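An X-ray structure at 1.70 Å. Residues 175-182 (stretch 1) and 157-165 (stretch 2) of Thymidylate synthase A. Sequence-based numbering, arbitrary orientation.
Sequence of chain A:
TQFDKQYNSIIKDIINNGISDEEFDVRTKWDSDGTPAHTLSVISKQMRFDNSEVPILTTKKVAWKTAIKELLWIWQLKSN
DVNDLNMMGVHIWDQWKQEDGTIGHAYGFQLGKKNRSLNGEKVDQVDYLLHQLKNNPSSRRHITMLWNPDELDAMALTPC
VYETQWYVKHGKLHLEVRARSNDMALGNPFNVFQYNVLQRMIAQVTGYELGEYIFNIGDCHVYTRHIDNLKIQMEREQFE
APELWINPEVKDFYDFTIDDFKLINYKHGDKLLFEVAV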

ATOM      1  N   LEU A 175      -6.552  -6.190   9.735  1.00 13.09           N
ATOM      2  CA  LEU A 175      -5.706  -6.584   8.631  1.00 11.69           C
ATOM      3  C   LEU A 175      -5.986  -5.609   7.511  1.00 12.15           C
ATOM      4  O   LEU A 175      -7.166  -5.338   7.215  1.00 12.32           O
ATOM      5  CB  LEU A 175      -6.041  -8.022   8.103  1.00 12.14           C
ATOM      6  CG  LEU A 175      -5.446  -8.396   6.718  1.00 11.20           C
ATOM      7  CD1 LEU A 175      -3.886  -8.284   6.824  1.00 10.82           C
ATOM      8  CD2 LEU A 175      -5.848  -9.828   6.319  1.00 12.42           C
ATOM      9  N   GLU A 176      -4.912  -5.063   6.906  1.00 11.64           N
ATOM     10  CA  GLU A 176      -5.094  -4.188   5.743  1.00 11.36           C
ATOM     11  C   GLU A 176      -4.275  -4.829   4.610  1.00 10.04           C
ATOM     12  O   GLU A 176      -3.091  -5.096   4.761  1.00 12.31           O
ATOM     13  CB  GLU A 176      -4.588  -2.758   6.051  1.00 10.10           C
ATOM     14  CG  GLU A 176      -4.824  -1.829   4.892  1.00 16.49           C
ATOM     15  CD  GLU A 176      -4.821  -0.341   5.246  1.00 22.86           C
ATOM     16  OE1 GLU A 176      -4.235   0.019   6.282  1.00 19.41           O
ATOM     17  OE2 GLU A 176      -5.392   0.451   4.479  1.00 17.37           O
ATOM     18  N   VAL A 177      -4.858  -4.989   3.430  1.00  9.82           N
ATOM     19  CA  VAL A 177      -4.161  -5.640   2.331  1.00 10.83           C
ATOM     20  C   VAL A 177      -4.168  -4.703   1.111  1.00 10.69           C
ATOM     21  O   VAL A 177      -5.075  -3.911   0.970  1.00 13.52           O
ATOM     22  CB  VAL A 177      -5.034  -6.934   1.985  1.00 13.17           C
ATOM     23  CG1 VAL A 177      -4.613  -7.640   0.796  1.00 14.27           C
ATOM     24  CG2 VAL A 177      -5.031  -7.895   3.174  1.00 14.26           C
ATOM     25  N   ARG A 178      -3.214  -4.842   0.203  1.00 11.15           N
ATOM     26  CA  ARG A 178      -3.282  -4.037  -1.031  1.00 10.40           C
ATOM     27  C   ARG A 178      -2.974  -4.853  -2.249  1.00  7.90           C
ATOM     28  O   ARG A 178      -1.968  -5.598  -2.252  1.00 10.07           O
ATOM     29  CB  ARG A 178      -2.326  -2.829  -1.054  1.00 12.81           C
ATOM     30  CG  ARG A 178      -2.631  -1.845  -2.269  1.00 10.10           C
ATOM     31  CD  ARG A 178      -1.894  -0.533  -2.069  1.00 15.22           C
ATOM     32  NE  ARG A 178      -2.244   0.351  -3.165  1.00 12.05           N
ATOM     33  CZ  ARG A 178      -1.652   0.400  -4.341  1.00 13.02           C
ATOM     34  NH1 ARG A 178      -0.476  -0.188  -4.528  1.00 10.54           N
ATOM     35  NH2 ARG A 178      -2.128   1.219  -5.260  1.00 16.53           N
ATOM     36  N   ALA A 179      -3.782  -4.677  -3.270  1.00 10.05           N
ATOM     37  CA  ALA A 179      -3.525  -5.237  -4.588  1.00 10.05           C
ATOM     38  C   ALA A 179      -3.141  -4.024  -5.476  1.00 11.17           C
ATOM     39  O   ALA A 179      -3.869  -3.019  -5.543  1.00 10.18           O
ATOM     40  CB  ALA A 179      -4.782  -5.849  -5.185  1.00  9.15           C
ATOM     41  N   ARG A 180      -2.087  -4.207  -6.271  1.00  9.92           N
ATOM     42  CA  ARG A 180      -1.669  -3.156  -7.194  1.00 12.73           C
ATOM     43  C   ARG A 180      -2.628  -3.028  -8.332  1.00 13.12           C
ATOM     44  O   ARG A 180      -2.827  -1.975  -8.927  1.00 12.91           O
ATOM     45  CB  ARG A 180      -0.266  -3.545  -7.771  1.00 13.82           C
ATOM     46  CG  ARG A 180      -0.147  -4.894  -8.380  1.00 12.46           C
ATOM     47  CD  ARG A 180       1.092  -4.942  -9.222  1.00 15.82           C
ATOM     48  NE  ARG A 180       1.226  -6.259  -9.847  1.00 24.76           N
ATOM     49  CZ  ARG A 180       0.906  -6.543 -11.084  1.00 20.91           C
ATOM     50  NH1 ARG A 180       0.311  -5.628 -11.840  1.00 14.97           N
ATOM     51  NH2 ARG A 180       1.104  -7.766 -11.543  1.00 19.34           N
ATOM     52  N   SER A 181      -3.277  -4.153  -8.611  1.00 14.55           N
ATOM     53  CA  SER A 181      -4.202  -4.201  -9.731  1.00 15.78           C
ATOM     54  C   SER A 181      -5.212  -5.332  -9.449  1.00 15.11           C
ATOM     55  O   SER A 181      -4.837  -6.260  -8.764  1.00 17.21           O
ATOM     56  CB  SER A 181      -3.413  -4.643 -11.005  1.00 14.85           C
ATOM     57  OG  SER A 181      -4.354  -4.548 -12.019  1.00 37.70           O
ATOM     58  N   ASN A 182      -6.451  -5.240  -9.932  1.00 13.54           N
ATOM     59  CA  ASN A 182      -7.349  -6.429  -9.759  1.00 13.77           C
ATOM     60  C   ASN A 182      -8.343  -6.435 -10.892  1.00 13.65           C
ATOM     61  O   ASN A 182      -8.999  -5.402 -11.197  1.00 16.57           O
ATOM     62  CB  ASN A 182      -8.169  -6.269  -8.476  1.00 19.44           C
ATOM     63  CG  ASN A 182      -8.068  -7.448  -7.450  1.00 15.68           C
ATOM     64  OD1 ASN A 182      -8.844  -7.456  -6.563  1.00 19.11           O
ATOM     65  ND2 ASN A 182      -7.123  -8.381  -7.567  1.00 13.85           N
TER
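Stretch 2 157-165: LTPCVYETQ

Residues 157-165 of thymidylate synthase A lie along residues 175-182 as an antiparallel β pairing interrupted by a bulge, and the contact illustrates how one arginine, through its backbone and then its side chain, can continue the hydrogen bonding past the last β pair. Strand 161-165 runs against strand 175-179 with 162° between their N-to-C directions and an axial approach of 4.7 Å.

The regular part begins at E176 and Q165, a hydrogen-bonded pair: Q165 N donates to E176 O at 2.8 Å, and E176 N to Q165 O at 2.9 Å. V177 and T164 follow as a non-hydrogen-bonded pair with their CA atoms 4.4 Å apart, as expected where the backbone polar groups of a pair turn away from each other. R178 then faces E163, its N donating to E163 O at 3.2 Å.

Between R178 and A179 the register slips by one residue. Y162 is the extra residue of this bulge, with phi/psi of -112/-9; its N still reaches R178 O at 3.2 Å, while A179 pairs with V161, CA to CA 4.0 Å. Because Y162 takes up the slip, paired residues still share a face: V177, A179, V161 and T164 lie on one, where V177 CG1 packs 3.3 Å from V161 CG1, and E176, R178, E163 and Q165 on the other. The CA-to-CB bond of Y162 points sideways, but the end of its side chain comes nearer to stretch 1, and R178 NH1 donates to Y162 OH at 2.8 Å.

After the A179-V161 pair, the chain of stretch 1 turns a corner at R180, whose CA-to-CB bond points toward stretch 2. Its backbone N donates to C160 O at 3.0 Å, and its guanidinium takes up the next two carbonyls, with NE to P159 O at 2.9 Å and NH2 to T158 O at 3.0 Å. C160 SG lies over one face of that guanidinium, 4.3 Å from R180 NH2.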

ATOM      1  N   LEU A 157       5.945 -14.256 -12.573  1.00 23.59           N
ATOM      2  CA  LEU A 157       4.844 -13.257 -12.569  1.00 26.01           C
ATOM      3  C   LEU A 157       5.006 -12.379 -11.280  1.00 24.73           C
ATOM      4  O   LEU A 157       5.423 -12.896 -10.252  1.00 23.48           O
ATOM      5  CB  LEU A 157       3.454 -13.874 -12.519  1.00 28.13           C
ATOM      6  CG  LEU A 157       3.209 -15.229 -11.841  1.00 35.21           C
ATOM      7  CD1 LEU A 157       4.113 -15.502 -10.610  1.00 39.49           C
ATOM      8  CD2 LEU A 157       1.713 -15.374 -11.517  1.00 35.19           C
ATOM      9  N   THR A 158       4.685 -11.087 -11.366  1.00 24.22           N
ATOM     10  CA  THR A 158       4.764 -10.222 -10.208  1.00 24.68           C
ATOM     11  C   THR A 158       3.403 -10.308  -9.565  1.00 23.08           C
ATOM     12  O   THR A 158       2.375 -10.202 -10.224  1.00 22.32           O
ATOM     13  CB  THR A 158       5.066  -8.769 -10.561  1.00 25.23           C
ATOM     14  OG1 THR A 158       4.039  -8.283 -11.434  1.00 28.71           O
ATOM     15  CG2 THR A 158       6.498  -8.635 -11.192  1.00 27.34           C
ATOM     16  N   PRO A 159       3.356 -10.419  -8.250  1.00 25.30           N
ATOM     17  CA  PRO A 159       2.097 -10.527  -7.505  1.00 23.91           C
ATOM     18  C   PRO A 159       1.106  -9.383  -7.596  1.00 20.20           C
ATOM     19  O   PRO A 159       1.513  -8.231  -7.711  1.00 17.50           O
ATOM     20  CB  PRO A 159       2.588 -10.695  -6.043  1.00 25.55           C
ATOM     21  CG  PRO A 159       3.863  -9.772  -6.035  1.00 27.68           C
ATOM     22  CD  PRO A 159       4.513 -10.133  -7.394  1.00 27.22           C
ATOM     23  N   CYS A 160      -0.182  -9.717  -7.643  1.00 22.80           N
ATOM     24  CA  CYS A 160      -1.233  -8.721  -7.607  1.00 26.34           C
ATOM     25  C   CYS A 160      -1.436  -8.280  -6.153  1.00 23.51           C
ATOM     26  O   CYS A 160      -1.366  -7.100  -5.858  1.00 20.86           O
ATOM     27  CB  CYS A 160      -2.575  -9.211  -8.155  1.00 29.72           C
ATOM     28  SG  CYS A 160      -2.629  -9.187 -10.017  1.00 32.14           S
ATOM     29  N   VAL A 161      -1.802  -9.211  -5.263  1.00 20.02           N
ATOM     30  CA  VAL A 161      -2.046  -8.857  -3.837  1.00 17.50           C
ATOM     31  C   VAL A 161      -0.665  -9.086  -3.216  1.00 16.76           C
ATOM     32  O   VAL A 161      -0.273 -10.219  -2.901  1.00 17.82           O
ATOM     33  CB  VAL A 161      -3.159  -9.779  -3.180  1.00 17.06           C
ATOM     34  CG1 VAL A 161      -3.374  -9.300  -1.737  1.00 17.51           C
ATOM     35  CG2 VAL A 161      -4.504  -9.762  -4.020  1.00 16.44           C
ATOM     36  N   TYR A 162       0.062  -8.005  -3.032  1.00 14.91           N
ATOM     37  CA  TYR A 162       1.461  -8.152  -2.711  1.00 13.00           C
ATOM     38  C   TYR A 162       1.886  -7.721  -1.298  1.00  9.06           C
ATOM     39  O   TYR A 162       3.068  -7.925  -0.931  1.00  7.87           O
ATOM     40  CB  TYR A 162       2.267  -7.320  -3.781  1.00 13.73           C
ATOM     41  CG  TYR A 162       2.160  -5.762  -3.707  1.00 11.97           C
ATOM     42  CD1 TYR A 162       1.073  -5.082  -4.324  1.00 11.73           C
ATOM     43  CD2 TYR A 162       3.013  -5.016  -2.861  1.00 13.08           C
ATOM     44  CE1 TYR A 162       0.841  -3.754  -4.096  1.00 12.65           C
ATOM     45  CE2 TYR A 162       2.787  -3.658  -2.630  1.00 13.48           C
ATOM     46  CZ  TYR A 162       1.681  -3.032  -3.274  1.00 15.19           C
ATOM     47  OH  TYR A 162       1.443  -1.704  -3.140  1.00 12.21           O
ATOM     48  N   GLU A 163       0.996  -7.080  -0.548  1.00  9.00           N
ATOM     49  CA  GLU A 163       1.416  -6.665   0.809  1.00 12.25           C
ATOM     50  C   GLU A 163       0.318  -6.682   1.786  1.00 11.72           C
ATOM     51  O   GLU A 163      -0.910  -6.637   1.423  1.00 11.77           O
ATOM     52  CB  GLU A 163       2.075  -5.221   0.788  1.00 10.57           C
ATOM     53  CG  GLU A 163       1.003  -4.179   0.446  1.00 12.75           C
ATOM     54  CD  GLU A 163       1.548  -2.731   0.509  1.00 19.50           C
ATOM     55  OE1 GLU A 163       2.542  -2.483   1.165  1.00 17.37           O
ATOM     56  OE2 GLU A 163       0.942  -1.850  -0.063  1.00 13.00           O
ATOM     57  N   THR A 164       0.695  -6.810   3.073  1.00 10.59           N
ATOM     58  CA  THR A 164      -0.317  -6.757   4.141  1.00 10.63           C
ATOM     59  C   THR A 164       0.277  -5.910   5.261  1.00 12.66           C
ATOM     60  O   THR A 164       1.486  -5.789   5.376  1.00 13.09           O
ATOM     61  CB  THR A 164      -0.636  -8.121   4.790  1.00 11.54           C
ATOM     62  OG1 THR A 164       0.502  -8.651   5.501  1.00 12.23           O
ATOM     63  CG2 THR A 164      -0.988  -9.201   3.755  1.00  9.09           C
ATOM     64  N   GLN A 165      -0.580  -5.286   6.052  1.00 13.80           N
ATOM     65  CA  GLN A 165      -0.116  -4.566   7.274  1.00 13.41           C
ATOM     66  C   GLN A 165      -1.134  -5.006   8.362  1.00 13.12           C
ATOM     67  O   GLN A 165      -2.335  -5.016   8.145  1.00 14.20           O
ATOM     68  CB  GLN A 165      -0.093  -3.028   7.101  1.00  7.37           C
ATOM     69  CG  GLN A 165       0.434  -2.435   8.421  1.00  6.78           C
ATOM     70  CD  GLN A 165       0.857  -0.979   8.264  1.00 17.30           C
ATOM     71  OE1 GLN A 165       0.778  -0.423   7.236  1.00 15.17           O
ATOM     72  NE2 GLN A 165       1.363  -0.379   9.362  1.00 16.98           N
TER